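Local coordinates for protein SnoK (Streptomyces nogalater, PDB 5EPA) that probably acts as an iron- and 2-oxoglutarate-dependent carbocyclase in nogalamycin biosynthesis, with a ferric ion and 2-oxoglutarate bound in its cupin-type barrel, at residues P42-E47 and P98-I103. Residues are numbered along the deposited sequence; the frame is centred on the assembly and turned at random.
Sequences PRVLSE and PEISGI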
loop_
_atom_site.group_PDB
_atom_site.type_symbol
_atom_site.label_atom_id
_atom_site.label_comp_id
_atom_site.label_asym_id
_atom_site.label_seq_id
_atom_site.Cartn_x
_atom_site.Cartn_y
_atom_site.Cartn_z
ATOM N N PRO A 42 2.051 15.634 1.138
ATOM C CA PRO A 42 1.989 16.147 -0.223
ATOM C C PRO A 42 3.343 16.459 -0.870
ATOM O O PRO A 42 4.334 16.753 -0.183
ATOM C CB PRO A 42 1.171 17.432 -0.079
ATOM C CG PRO A 42 1.279 17.816 1.362
ATOM C CD PRO A 42 1.873 16.693 2.148
ATOM N N ARG A 43 3.326 16.455 -2.201
ATOM C CA ARG A 43 4.435 16.931 -3.012
ATOM C C ARG A 43 5.781 16.226 -2.697
ATOM O O ARG A 43 6.762 16.861 -2.419
ATOM C CB ARG A 43 4.561 18.439 -2.879
ATOM C CG ARG A 43 3.287 19.188 -3.262
ATOM C CD ARG A 43 3.438 20.705 -3.087
ATOM N NE ARG A 43 3.631 21.028 -1.675
ATOM C CZ ARG A 43 2.668 21.181 -0.789
ATOM N NH1 ARG A 43 1.391 21.040 -1.144
ATOM N NH2 ARG A 43 2.983 21.455 0.470
ATOM N N VAL A 44 5.786 14.908 -2.737
ATOM C CA VAL A 44 6.989 14.174 -2.491
ATOM C C VAL A 44 7.752 14.016 -3.814
ATOM O O VAL A 44 8.963 14.196 -3.851
ATOM C CB VAL A 44 6.697 12.797 -1.883
ATOM C CG1 VAL A 44 7.981 12.047 -1.626
ATOM C CG2 VAL A 44 5.900 12.941 -0.584
ATOM N N LEU A 45 7.011 13.670 -4.874
ATOM C CA LEU A 45 7.516 13.596 -6.241
ATOM C C LEU A 45 7.168 14.814 -7.047
ATOM O O LEU A 45 6.048 15.307 -6.991
ATOM C CB LEU A 45 6.909 12.403 -6.953
ATOM C CG LEU A 45 7.142 11.043 -6.316
ATOM C CD1 LEU A 45 6.514 9.979 -7.185
ATOM C CD2 LEU A 45 8.649 10.747 -6.175
ATOM N N SER A 46 8.122 15.274 -7.841
ATOM C CA SER A 46 7.911 16.368 -8.771
ATOM C C SER A 46 7.068 15.900 -9.969
ATOM O O SER A 46 6.902 14.706 -10.203
ATOM C CB SER A 46 9.265 16.853 -9.306
ATOM O OG SER A 46 9.884 15.825 -10.069
ATOM N N GLU A 47 6.567 16.857 -10.740
ATOM C CA GLU A 47 5.802 16.567 -11.978
ATOM C C GLU A 47 6.634 15.709 -12.933
ATOM O O GLU A 47 6.140 14.771 -13.533
ATOM C CB GLU A 47 5.317 17.881 -12.620
ATOM C CG GLU A 47 4.250 18.505 -11.737
ATOM C CD GLU A 47 3.828 19.908 -12.164
ATOM O OE1 GLU A 47 4.704 20.726 -12.564
ATOM O OE2 GLU A 47 2.596 20.190 -12.092
ATOM N N PRO A 98 14.825 8.405 -2.318
ATOM C CA PRO A 98 15.334 8.877 -1.029
ATOM C C PRO A 98 14.290 9.550 -0.161
ATOM O O PRO A 98 14.308 9.391 1.052
ATOM C CB PRO A 98 16.415 9.883 -1.417
ATOM C CG PRO A 98 16.790 9.534 -2.836
ATOM C CD PRO A 98 15.570 8.969 -3.462
ATOM N N GLU A 99 13.383 10.310 -0.765
ATOM C CA GLU A 99 12.401 10.994 0.027
ATOM C C GLU A 99 11.280 10.056 0.458
ATOM O O GLU A 99 10.900 10.023 1.633
ATOM C CB GLU A 99 11.863 12.231 -0.707
ATOM C CG GLU A 99 12.950 13.155 -1.281
ATOM C CD GLU A 99 14.054 13.546 -0.300
ATOM O OE1 GLU A 99 13.967 13.287 0.940
ATOM O OE2 GLU A 99 15.031 14.150 -0.771
ATOM N N ILE A 100 10.729 9.281 -0.459
ATOM C CA ILE A 100 9.635 8.394 -0.101
ATOM C C ILE A 100 10.083 7.402 0.978
ATOM O O ILE A 100 9.366 7.183 1.942
ATOM C CB ILE A 100 9.094 7.610 -1.317
ATOM C CG1 ILE A 100 8.516 8.560 -2.367
ATOM C CG2 ILE A 100 8.040 6.611 -0.869
ATOM C CD1 ILE A 100 8.132 7.860 -3.665
ATOM N N SER A 101 11.226 6.730 0.749
ATOM C CA SER A 101 11.664 5.657 1.628
ATOM C C SER A 101 12.217 6.261 2.901
ATOM O O SER A 101 12.056 5.706 3.976
ATOM C CB SER A 101 12.699 4.710 0.952
ATOM O OG SER A 101 13.896 5.373 0.650
ATOM N N GLY A 102 12.853 7.411 2.797
ATOM C CA GLY A 102 13.336 8.100 4.003
ATOM C C GLY A 102 12.199 8.591 4.925
ATOM O O GLY A 102 12.315 8.562 6.152
ATOM N N ILE A 103 11.105 9.048 4.321
ATOM C CA ILE A 103 9.927 9.439 5.087
ATOM C C ILE A 103 9.326 8.212 5.748
ATOM O O ILE A 103 8.970 8.257 6.902
ATOM C CB ILE A 103 8.872 10.151 4.194
ATOM C CG1 ILE A 103 9.371 11.556 3.837
ATOM C CG2 ILE A 103 7.526 10.248 4.909
ATOM C CD1 ILE A 103 8.637 12.170 2.670
#
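Val44 points its two methyl groups from the loop that follows strand 38-41 at the first turn and a half of helix 98-108, where Glu99, Ile100 and Ile103 receive them. The branches divide the work. CG1, anti to the backbone N (chi1 -180°), reaches the helix between two neighbouring side chains, 3.6 Å from Ile100 CG1 and 4.0 Å from Glu99 CB. CG2 turns to the next turn of the helix and approaches Ile103 CD1 more loosely, at 4.3 Å. The side chains of Val44 and Ile100 cross at about a right angle, with CG1 of the valine set against the CG1 methylene of the isoleucine. Ile100 then continues past that crossing: its CD1 runs on to meet Leu45 CD2 at 3.9 Å, and the two chains are inclined to each other. Glu99 contributes only hydrocarbon here; its chain bends at chi2 (-50°) and leads the carboxylate away from the loop, where OE1 accepts a hydrogen bond from Ala22 N. Both segments also pack on the seven-stranded antiparallel sheet, with Ile100 on Ala150 and Ile152, Val44 on Val213 and Ile103 on Phe215, while Val44 and Leu45 form backbone hydrogen bonds with Gly211, just ahead of strand 213-217. The pairing is thus a patch of outer packing on the barrel; the side chain of Ile100 lies about 12 Å from the bound 2-oxoglutarate. No hydrogen bond joins loop and helix; across the contact they meet only through aliphatic carbons, which implies cohesion by burial of branched side chains, with the carboxylate of Glu99 led away.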